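Local coordinates for ApeI dehydratase-like domain-containing protein (Pectobacterium atrosepticum, PDB 3ESI) that is of unknown function but, as an ApeI-like member of the hot-dog superfamily, probably acts as a dehydratase on 3-hydroxyacyl thioesters, at residues A[51-56]-A[117-122]; A[68-73]-A[94-99]; A[76-81]-A[101-106]; A[6-11]-A[57-62]. All blocks are in the same frame, centred on the assembly; numbering follows the deposited sequence.

Contact 1 (A[51-56]-A[117-122]); sequences WVMHYA and IKLTPI
M53 and I117 meet tip to tip between the central helix and the antiparallel sheet of a hot-dog fold, in which strands curl round one long helix. The thioether end of M53 does most of the touching. Its CE comes to I117 CD1 at 3.3 Å, a separation short for two methyls and uncertain in detail, and also rests near I117 CG2. The M53 chain gets there by bending twice (chi2 -56°, chi3 109°), which brings the methyl round to a strand that the first bond of the side chain does not face. V52 CG1 lies at the fringe, crossing I117 at 4.2 Å from CD1. Beside this pair, the sulfur of M53 slides past L119 in the opposite direction, with SD 3.8 Å from CD2.

I117 and L119 both project toward the helix, whereas K118 between them turns to the outer side of the sheet. The short segment axes cross at -44°; with the axes 11.7 Å apart at their closest, side chains span the gap, and those that meet between these two segments are all apolar. V52 is shared with strand 96-105, where it also packs on L97, F99 and Y101, and F31 of a second subunit packs on M53. Along the helix, the backbone N of A56 donates to V52 O, 2.9 Å away.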
# COMPACT_ATOMS: atom_id res chain seq x y z
N TRP A 51 -5.23 -12.14 -12.38
CA TRP A 51 -5.41 -13.58 -12.51
C TRP A 51 -6.82 -13.88 -13.03
O TRP A 51 -6.99 -14.75 -13.90
CB TRP A 51 -5.21 -14.28 -11.17
CG TRP A 51 -3.83 -14.16 -10.63
CD1 TRP A 51 -2.78 -13.54 -11.21
CD2 TRP A 51 -3.35 -14.69 -9.39
NE1 TRP A 51 -1.66 -13.65 -10.42
CE2 TRP A 51 -1.98 -14.35 -9.30
CE3 TRP A 51 -3.94 -15.43 -8.35
CZ2 TRP A 51 -1.19 -14.72 -8.20
CZ3 TRP A 51 -3.15 -15.80 -7.27
CH2 TRP A 51 -1.79 -15.44 -7.20
N VAL A 52 -7.82 -13.17 -12.51
CA VAL A 52 -9.19 -13.39 -12.96
C VAL A 52 -9.28 -13.14 -14.47
O VAL A 52 -9.83 -13.94 -15.22
CB VAL A 52 -10.19 -12.46 -12.22
CG1 VAL A 52 -11.53 -12.49 -12.91
CG2 VAL A 52 -10.36 -12.92 -10.77
N MET A 53 -8.69 -12.03 -14.92
CA MET A 53 -8.72 -11.68 -16.32
C MET A 53 -7.95 -12.64 -17.24
O MET A 53 -8.40 -12.93 -18.34
CB MET A 53 -8.22 -10.24 -16.51
CG MET A 53 -9.25 -9.15 -16.13
SD MET A 53 -10.87 -9.25 -16.98
CE MET A 53 -11.78 -9.74 -15.73
N HIS A 54 -6.81 -13.14 -16.79
CA HIS A 54 -6.03 -14.06 -17.61
C HIS A 54 -6.80 -15.37 -17.87
O HIS A 54 -6.88 -15.85 -19.00
CB HIS A 54 -4.68 -14.33 -16.94
CG HIS A 54 -3.86 -15.40 -17.59
ND1 HIS A 54 -3.93 -16.72 -17.22
CD2 HIS A 54 -2.95 -15.33 -18.59
CE1 HIS A 54 -3.08 -17.43 -17.95
NE2 HIS A 54 -2.47 -16.61 -18.79
N TYR A 55 -7.37 -15.95 -16.82
CA TYR A 55 -8.11 -17.19 -16.97
C TYR A 55 -9.44 -16.97 -17.68
O TYR A 55 -9.83 -17.77 -18.53
CB TYR A 55 -8.34 -17.85 -15.60
CG TYR A 55 -7.07 -18.42 -15.03
CD1 TYR A 55 -6.34 -19.37 -15.75
CD2 TYR A 55 -6.56 -17.99 -13.81
CE1 TYR A 55 -5.14 -19.87 -15.27
CE2 TYR A 55 -5.34 -18.49 -13.31
CZ TYR A 55 -4.64 -19.43 -14.06
OH TYR A 55 -3.43 -19.92 -13.62
N ALA A 56 -10.13 -15.89 -17.35
CA ALA A 56 -11.42 -15.62 -17.98
C ALA A 56 -11.35 -15.42 -19.49
O ALA A 56 -12.27 -15.82 -20.20
CB ALA A 56 -12.08 -14.41 -17.31
N ILE A 117 -17.41 -8.14 -13.14
CA ILE A 117 -16.65 -7.32 -14.07
C ILE A 117 -17.38 -7.26 -15.40
O ILE A 117 -18.00 -8.25 -15.83
CB ILE A 117 -15.26 -7.93 -14.26
CG1 ILE A 117 -14.52 -7.94 -12.92
CG2 ILE A 117 -14.48 -7.16 -15.31
CD1 ILE A 117 -13.22 -8.67 -12.95
N LYS A 118 -17.34 -6.11 -16.06
CA LYS A 118 -17.98 -5.96 -17.36
C LYS A 118 -16.87 -6.10 -18.38
O LYS A 118 -15.78 -5.55 -18.17
CB LYS A 118 -18.63 -4.57 -17.49
CG LYS A 118 -19.68 -4.23 -16.43
CD LYS A 118 -20.96 -5.05 -16.57
CE LYS A 118 -21.68 -4.77 -17.89
NZ LYS A 118 -22.92 -5.58 -18.01
N LEU A 119 -17.12 -6.84 -19.45
CA LEU A 119 -16.13 -7.02 -20.51
C LEU A 119 -16.70 -6.49 -21.83
O LEU A 119 -17.91 -6.28 -21.94
CB LEU A 119 -15.77 -8.51 -20.68
CG LEU A 119 -15.28 -9.32 -19.47
CD1 LEU A 119 -14.85 -10.71 -19.95
CD2 LEU A 119 -14.12 -8.61 -18.76
N THR A 120 -15.84 -6.26 -22.82
CA THR A 120 -16.30 -5.75 -24.11
C THR A 120 -15.59 -6.46 -25.26
O THR A 120 -14.45 -6.91 -25.12
CB THR A 120 -16.00 -4.23 -24.28
OG1 THR A 120 -16.44 -3.52 -23.12
CG2 THR A 120 -16.74 -3.66 -25.49
N PRO A 121 -16.27 -6.58 -26.41
CA PRO A 121 -15.65 -7.25 -27.56
C PRO A 121 -14.32 -6.56 -27.88
O PRO A 121 -14.18 -5.35 -27.70
CB PRO A 121 -16.68 -7.05 -28.65
CG PRO A 121 -17.96 -7.14 -27.90
CD PRO A 121 -17.69 -6.30 -26.68
N ILE A 122 -13.34 -7.34 -28.34
CA ILE A 122 -12.03 -6.81 -28.69
C ILE A 122 -12.05 -6.18 -30.08
O ILE A 122 -12.27 -6.88 -31.08
CB ILE A 122 -10.95 -7.91 -28.66
CG1 ILE A 122 -10.87 -8.49 -27.25
CG2 ILE A 122 -9.61 -7.33 -29.10
CD1 ILE A 122 -9.87 -9.62 -27.10

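Contact 2 (A[68-73]-A[94-99]); sequences SIENIK and KQSLTF
I72 CG2 approaches the far end of the F99 ring, 4.0 Å from CZ, and lies at the ring edge near its plane rather than over a face. Two torsions set up this meeting. F99 has its ring between the backbone N and the carbonyl carbon (chi1 73°), which swings CZ toward the 68-73 segment. In I72, CG2 is the branch opposite the backbone N, while CG1 sits beside it (chi1 -45°); it is this shorter branch that makes the touch, and the two side chains pass at a slant. F99 is buried, packing also on I117 and on V52 of the helix, whereas I72 is partly exposed and touches F37 of a second subunit.

The other end of the contact is polar and looser. E70 stretches its carboxylate in the direction of S96; even then OE2 stops 4.4 Å from S96 OG, too far for a hydrogen bond. E70 OE1 has a long, weak ion pair with K116. K118, on the strand between them, packs its aliphatic part on E70 and gives S96 OG a weak hydrogen bond.

Both chain paths are kinked here. E70 and N71 together face K116 in a classic beta bulge, and Q95 and S96 form a G1 bulge against strand 83-91, with Q95 at positive phi. The touching parts run nearly parallel, 6° apart, as expected of next-but-one strands flanking strand 108-121 in the antiparallel sheet of a hot-dog fold.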
# COMPACT_ATOMS: atom_id res chain seq x y z
N SER A 68 -14.75 -2.61 -17.31
CA SER A 68 -14.84 -2.03 -15.97
C SER A 68 -15.22 -3.01 -14.88
O SER A 68 -15.72 -4.10 -15.13
CB SER A 68 -15.87 -0.89 -15.96
OG SER A 68 -17.18 -1.40 -16.08
N ILE A 69 -14.97 -2.58 -13.65
CA ILE A 69 -15.26 -3.35 -12.44
C ILE A 69 -16.62 -2.90 -11.92
O ILE A 69 -16.75 -1.81 -11.38
CB ILE A 69 -14.19 -3.08 -11.34
CG1 ILE A 69 -13.87 -1.57 -11.26
CG2 ILE A 69 -12.93 -3.89 -11.60
CD1 ILE A 69 -13.18 -0.91 -12.51
N GLU A 70 -17.65 -3.73 -12.08
CA GLU A 70 -18.96 -3.34 -11.59
C GLU A 70 -18.94 -3.33 -10.07
O GLU A 70 -19.53 -2.45 -9.45
CB GLU A 70 -20.05 -4.27 -12.12
CG GLU A 70 -21.46 -3.91 -11.63
CD GLU A 70 -22.58 -4.42 -12.53
OE1 GLU A 70 -23.75 -4.48 -12.07
OE2 GLU A 70 -22.30 -4.75 -13.71
N ASN A 71 -18.26 -4.30 -9.47
CA ASN A 71 -18.14 -4.36 -8.02
C ASN A 71 -17.18 -5.45 -7.56
O ASN A 71 -17.17 -6.55 -8.11
CB ASN A 71 -19.52 -4.58 -7.37
CG ASN A 71 -20.28 -5.75 -7.97
OD1 ASN A 71 -19.82 -6.90 -7.91
ND2 ASN A 71 -21.44 -5.48 -8.55
N ILE A 72 -16.35 -5.12 -6.58
CA ILE A 72 -15.38 -6.05 -6.04
C ILE A 72 -15.57 -6.02 -4.53
O ILE A 72 -16.01 -5.02 -3.99
CB ILE A 72 -13.93 -5.64 -6.36
CG1 ILE A 72 -13.82 -5.22 -7.82
CG2 ILE A 72 -12.99 -6.81 -6.10
CD1 ILE A 72 -12.40 -4.90 -8.27
N LYS A 73 -15.21 -7.11 -3.86
CA LYS A 73 -15.37 -7.18 -2.42
C LYS A 73 -14.31 -8.11 -1.83
O LYS A 73 -14.30 -9.31 -2.10
CB LYS A 73 -16.79 -7.68 -2.11
CG LYS A 73 -17.13 -7.86 -0.65
CD LYS A 73 -18.53 -8.51 -0.56
CE LYS A 73 -18.87 -9.02 0.84
NZ LYS A 73 -20.11 -9.86 0.84
N LYS A 94 -25.39 -10.60 -20.82
CA LYS A 94 -25.22 -9.37 -20.05
C LYS A 94 -23.76 -8.90 -20.09
O LYS A 94 -23.42 -7.87 -19.50
CB LYS A 94 -25.63 -9.60 -18.59
CG LYS A 94 -26.99 -10.22 -18.41
CD LYS A 94 -27.17 -10.65 -16.96
CE LYS A 94 -28.43 -11.47 -16.77
NZ LYS A 94 -28.48 -12.06 -15.41
N GLN A 95 -22.91 -9.66 -20.77
CA GLN A 95 -21.50 -9.32 -20.85
C GLN A 95 -20.89 -9.14 -19.45
O GLN A 95 -20.05 -8.26 -19.23
CB GLN A 95 -21.33 -8.05 -21.68
CG GLN A 95 -21.70 -8.23 -23.14
CD GLN A 95 -21.46 -6.97 -23.96
OE1 GLN A 95 -21.41 -7.01 -25.19
NE2 GLN A 95 -21.30 -5.85 -23.28
N SER A 96 -21.32 -9.98 -18.51
CA SER A 96 -20.84 -9.93 -17.14
C SER A 96 -20.05 -11.17 -16.73
O SER A 96 -20.48 -12.30 -16.94
CB SER A 96 -22.01 -9.74 -16.17
OG SER A 96 -22.45 -8.39 -16.17
N LEU A 97 -18.90 -10.92 -16.13
CA LEU A 97 -18.03 -11.99 -15.67
C LEU A 97 -18.06 -11.94 -14.16
O LEU A 97 -17.73 -10.92 -13.55
CB LEU A 97 -16.62 -11.76 -16.18
CG LEU A 97 -15.50 -12.75 -15.84
CD1 LEU A 97 -15.16 -12.65 -14.37
CD2 LEU A 97 -15.92 -14.16 -16.20
N THR A 98 -18.49 -13.04 -13.56
CA THR A 98 -18.56 -13.15 -12.11
C THR A 98 -17.43 -14.07 -11.63
O THR A 98 -17.18 -15.12 -12.21
CB THR A 98 -19.93 -13.71 -11.68
OG1 THR A 98 -20.88 -12.64 -11.68
CG2 THR A 98 -19.86 -14.33 -10.31
N PHE A 99 -16.74 -13.66 -10.57
CA PHE A 99 -15.65 -14.46 -10.05
C PHE A 99 -15.75 -14.63 -8.55
O PHE A 99 -16.40 -13.84 -7.87
CB PHE A 99 -14.30 -13.82 -10.40
CG PHE A 99 -13.99 -12.59 -9.61
CD1 PHE A 99 -13.49 -12.69 -8.32
CD2 PHE A 99 -14.20 -11.33 -10.16
CE1 PHE A 99 -13.20 -11.53 -7.58
CE2 PHE A 99 -13.91 -10.17 -9.43
CZ PHE A 99 -13.41 -10.27 -8.14

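Contact 3 (A[76-81]-A[101-106]); sequences QPILPG and YSILEG
The delta methyl of I103 makes the one close approach of this contact: CD1 is pressed to 3.5 Å from the carbonyl O of P77, while I78 CG1 is a looser neighbour, 4.5 Å from the same I103 CD1. The loop 76-81 meets strand 96-105 through van der Waals contact, with no hydrogen bond between the two segments. I103 points toward the loop and has CG1 on the side opposite its own carbonyl carbon (chi1 -60°); with the next bond extended (chi2 170°), the chain reaches full length and sets CD1 against the P77-I78 backbone. Both isoleucines are buried, and L84 of strand 83-91 packs on each of them. I78 is further held by backbone hydrogen bonding to L43 and by packing on Q48 of the helix.

Away from this core the two chains part. Q76 starts toward the strand, but its amide end leads off, and the CB of P77 is directed away from the strand. Q76 and P77 instead pack on L79 of a third subunit, while L79 meets Q76 of that same subunit. Farther along the strand, E105 starts toward the loop but does not touch it, its OE1 forming a salt bridge with K82 just past the segment. The connection between strands 64-74 and 83-91 thus packs against strand 96-105 and the helix of the hot-dog fold.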
# COMPACT_ATOMS: atom_id res chain seq x y z
N GLN A 76 -11.42 -11.59 2.84
CA GLN A 76 -10.34 -12.20 3.59
C GLN A 76 -9.03 -12.06 2.83
O GLN A 76 -8.98 -12.30 1.62
CB GLN A 76 -10.63 -13.69 3.82
CG GLN A 76 -10.16 -14.20 5.16
CD GLN A 76 -11.10 -13.80 6.29
OE1 GLN A 76 -10.67 -13.57 7.42
NE2 GLN A 76 -12.39 -13.72 5.99
N PRO A 77 -7.96 -11.66 3.52
CA PRO A 77 -6.66 -11.51 2.85
C PRO A 77 -6.13 -12.88 2.44
O PRO A 77 -6.40 -13.89 3.09
CB PRO A 77 -5.79 -10.86 3.92
CG PRO A 77 -6.78 -10.12 4.77
CD PRO A 77 -7.90 -11.12 4.88
N ILE A 78 -5.38 -12.91 1.34
CA ILE A 78 -4.80 -14.14 0.83
C ILE A 78 -3.31 -14.08 1.11
O ILE A 78 -2.60 -13.25 0.56
CB ILE A 78 -5.06 -14.25 -0.68
CG1 ILE A 78 -6.58 -14.30 -0.93
CG2 ILE A 78 -4.38 -15.48 -1.24
CD1 ILE A 78 -6.99 -14.35 -2.38
N LEU A 79 -2.83 -14.97 1.98
CA LEU A 79 -1.42 -14.99 2.35
C LEU A 79 -0.59 -15.89 1.45
O LEU A 79 -1.11 -16.74 0.73
CB LEU A 79 -1.26 -15.46 3.80
CG LEU A 79 -2.16 -14.79 4.84
CD1 LEU A 79 -1.72 -15.22 6.23
CD2 LEU A 79 -2.09 -13.27 4.69
N PRO A 80 0.74 -15.72 1.48
CA PRO A 80 1.65 -16.52 0.67
C PRO A 80 1.54 -17.99 1.10
O PRO A 80 1.46 -18.28 2.29
CB PRO A 80 3.02 -15.94 1.01
CG PRO A 80 2.71 -14.53 1.35
CD PRO A 80 1.47 -14.65 2.19
N GLY A 81 1.54 -18.90 0.13
CA GLY A 81 1.45 -20.32 0.44
C GLY A 81 0.05 -20.90 0.58
O GLY A 81 -0.08 -22.07 0.94
N TYR A 101 -13.14 -16.14 -5.18
CA TYR A 101 -11.92 -16.75 -4.64
C TYR A 101 -12.21 -17.29 -3.26
O TYR A 101 -12.78 -16.59 -2.42
CB TYR A 101 -10.80 -15.72 -4.49
CG TYR A 101 -10.00 -15.40 -5.73
CD1 TYR A 101 -8.97 -16.23 -6.17
CD2 TYR A 101 -10.23 -14.22 -6.45
CE1 TYR A 101 -8.19 -15.90 -7.27
CE2 TYR A 101 -9.46 -13.88 -7.55
CZ TYR A 101 -8.45 -14.72 -7.96
OH TYR A 101 -7.68 -14.35 -9.04
N SER A 102 -11.81 -18.52 -2.99
CA SER A 102 -11.99 -19.07 -1.66
C SER A 102 -10.71 -19.79 -1.21
O SER A 102 -10.01 -20.40 -2.01
CB SER A 102 -13.23 -20.01 -1.60
OG SER A 102 -13.05 -21.23 -2.28
N ILE A 103 -10.40 -19.64 0.07
CA ILE A 103 -9.21 -20.25 0.67
C ILE A 103 -9.56 -21.60 1.27
O ILE A 103 -10.49 -21.70 2.07
CB ILE A 103 -8.66 -19.38 1.81
CG1 ILE A 103 -8.28 -18.00 1.28
CG2 ILE A 103 -7.46 -20.06 2.45
CD1 ILE A 103 -7.94 -17.00 2.37
N LEU A 104 -8.81 -22.64 0.89
CA LEU A 104 -9.04 -23.98 1.43
C LEU A 104 -7.99 -24.29 2.48
O LEU A 104 -6.79 -24.28 2.19
CB LEU A 104 -8.95 -25.06 0.33
CG LEU A 104 -9.94 -25.16 -0.85
CD1 LEU A 104 -11.25 -24.47 -0.50
CD2 LEU A 104 -9.34 -24.54 -2.09
N GLU A 105 -8.44 -24.52 3.71
CA GLU A 105 -7.57 -24.87 4.84
C GLU A 105 -8.33 -25.91 5.67
O GLU A 105 -9.49 -25.70 6.02
CB GLU A 105 -7.27 -23.66 5.73
CG GLU A 105 -6.33 -22.62 5.15
CD GLU A 105 -5.98 -21.51 6.15
OE1 GLU A 105 -5.36 -21.82 7.20
OE2 GLU A 105 -6.34 -20.34 5.90
N GLY A 106 -7.67 -27.02 5.99
CA GLY A 106 -8.34 -28.05 6.75
C GLY A 106 -9.62 -28.42 6.02
O GLY A 106 -9.60 -28.63 4.80

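Contact 4 (A[6-11]-A[57-62]); sequences LVRHDV and TTVLAQ
A charged group laid on an aliphatic one is the striking feature here: the guanidinium of R8 presents one face to V59, whose CG2 stands 3.8 Å above its plane, displaced toward the rim. NH1 is the nearest atom of the group, 3.8 Å from V59 CG2, with CZ slightly farther. The contact joins strand 4-8, outermost in this chain's sheet, and the chain that follows it to the C-terminal end of the central helix of a hot-dog fold.

R8 runs out extended from the backbone, with CG opposite the backbone N (chi1 176°), until a bend at chi3 (-63°) turns the guanidinium over the valine; arginine and valine then pass in opposite directions. Its charge is met elsewhere, by a salt bridge from NE to E5 OE2, which would tend to fix the rotation of the group while V59 covers part of one face. R8 is an exposed residue.

V59 uses its two methyls for two partners. CG2 serves R8, while CG1, on the branch opposite the backbone N, turns to V11 and lies 3.8 Å from V11 CG2. V11 divides itself likewise, its other methyl, CG1, meeting L60. There the surroundings change from exposed to buried, since L60 also packs on L88 and W90 of strand 83-91 and on S18 of strand 17-25. At this inner end, V11 CG1 lies 3.9 Å from L60 CD2.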
# COMPACT_ATOMS: atom_id res chain seq x y z
N LEU A 6 -3.10 -25.81 -9.94
CA LEU A 6 -3.18 -27.16 -9.39
C LEU A 6 -4.05 -28.04 -10.26
O LEU A 6 -3.61 -29.09 -10.73
CB LEU A 6 -3.72 -27.12 -7.96
CG LEU A 6 -2.85 -26.21 -7.10
CD1 LEU A 6 -3.34 -26.18 -5.66
CD2 LEU A 6 -1.41 -26.72 -7.16
N VAL A 7 -5.29 -27.61 -10.46
CA VAL A 7 -6.25 -28.35 -11.27
C VAL A 7 -7.11 -27.36 -12.03
O VAL A 7 -7.39 -26.27 -11.53
CB VAL A 7 -7.20 -29.20 -10.39
CG1 VAL A 7 -8.15 -29.99 -11.27
CG2 VAL A 7 -6.40 -30.11 -9.48
N ARG A 8 -7.51 -27.73 -13.24
CA ARG A 8 -8.39 -26.91 -14.06
C ARG A 8 -9.54 -27.80 -14.49
O ARG A 8 -9.38 -28.69 -15.33
CB ARG A 8 -7.71 -26.39 -15.33
CG ARG A 8 -8.68 -25.60 -16.23
CD ARG A 8 -8.09 -25.20 -17.58
NE ARG A 8 -6.96 -24.29 -17.43
CZ ARG A 8 -6.28 -23.75 -18.44
NH1 ARG A 8 -6.60 -24.03 -19.69
NH2 ARG A 8 -5.25 -22.94 -18.20
N HIS A 9 -10.72 -27.57 -13.92
CA HIS A 9 -11.84 -28.39 -14.31
C HIS A 9 -12.29 -28.04 -15.72
O HIS A 9 -11.85 -27.04 -16.29
CB HIS A 9 -12.96 -28.22 -13.29
CG HIS A 9 -12.66 -28.89 -11.98
ND1 HIS A 9 -13.39 -28.66 -10.84
CD2 HIS A 9 -11.71 -29.80 -11.65
CE1 HIS A 9 -12.91 -29.40 -9.85
NE2 HIS A 9 -11.89 -30.10 -10.32
N ASP A 10 -13.12 -28.90 -16.29
CA ASP A 10 -13.63 -28.69 -17.64
C ASP A 10 -14.68 -27.60 -17.59
O ASP A 10 -15.29 -27.38 -16.55
CB ASP A 10 -14.27 -29.96 -18.21
CG ASP A 10 -13.30 -31.13 -18.30
OD1 ASP A 10 -12.16 -30.95 -18.80
OD2 ASP A 10 -13.68 -32.24 -17.88
N VAL A 11 -14.90 -26.94 -18.72
CA VAL A 11 -15.90 -25.89 -18.80
C VAL A 11 -17.31 -26.47 -18.74
O VAL A 11 -17.63 -27.40 -19.47
CB VAL A 11 -15.76 -25.09 -20.10
CG1 VAL A 11 -16.82 -24.00 -20.14
CG2 VAL A 11 -14.36 -24.50 -20.21
N THR A 57 -10.28 -14.81 -20.00
CA THR A 57 -10.20 -14.59 -21.45
C THR A 57 -9.45 -15.67 -22.22
O THR A 57 -9.45 -15.65 -23.45
CB THR A 57 -9.57 -13.22 -21.80
OG1 THR A 57 -8.25 -13.12 -21.26
CG2 THR A 57 -10.44 -12.10 -21.26
N THR A 58 -8.81 -16.60 -21.53
CA THR A 58 -8.11 -17.66 -22.26
C THR A 58 -8.96 -18.93 -22.25
O THR A 58 -8.74 -19.84 -23.05
CB THR A 58 -6.74 -17.97 -21.64
OG1 THR A 58 -6.90 -18.33 -20.26
CG2 THR A 58 -5.81 -16.77 -21.75
N VAL A 59 -9.97 -18.97 -21.38
CA VAL A 59 -10.83 -20.14 -21.25
C VAL A 59 -12.33 -19.91 -21.47
O VAL A 59 -13.05 -20.84 -21.83
CB VAL A 59 -10.62 -20.80 -19.86
CG1 VAL A 59 -11.51 -22.02 -19.72
CG2 VAL A 59 -9.17 -21.19 -19.68
N LEU A 60 -12.83 -18.69 -21.26
CA LEU A 60 -14.25 -18.46 -21.45
C LEU A 60 -14.62 -17.43 -22.51
O LEU A 60 -15.43 -17.70 -23.38
CB LEU A 60 -14.90 -18.08 -20.11
CG LEU A 60 -14.78 -19.12 -18.99
CD1 LEU A 60 -15.53 -18.63 -17.76
CD2 LEU A 60 -15.35 -20.45 -19.46
N ALA A 61 -14.01 -16.25 -22.44
CA ALA A 61 -14.30 -15.18 -23.39
C ALA A 61 -13.06 -14.81 -24.18
O ALA A 61 -12.51 -13.72 -24.01
CB ALA A 61 -14.83 -13.98 -22.64
N GLN A 62 -12.64 -15.71 -25.06
CA GLN A 62 -11.45 -15.52 -25.87
C GLN A 62 -11.35 -14.19 -26.62
O GLN A 62 -10.27 -13.57 -26.66
CB GLN A 62 -11.31 -16.68 -26.86
CG GLN A 62 -10.81 -17.99 -26.23
CD GLN A 62 -11.81 -18.63 -25.27
OE1 GLN A 62 -11.47 -19.60 -24.58
NE2 GLN A 62 -13.03 -18.11 -25.23

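How the contacts relate
From the N terminus, segment 6-11 opens contact 4, which closes at 57-62 and ties strand 4-8, outermost in this chain's sheet, to the end of helix 45-59. Before that closure the helix has already opened contact 1 at 51-56, so the two cross; contact 1 closes only at 117-122, on the last strand. Contacts 2 and 3 both fall within its span and cross each other, as 68-73 and 76-81 pack on successive parts of strand 96-105; both begin after contact 4 is complete. Contacts 1 and 2 abut through K118 and S68, whose backbones are probably hydrogen-bonded, while contact 3 lies about 23 Å from contact 1 between centres, though W51 and V52 pack on Y101.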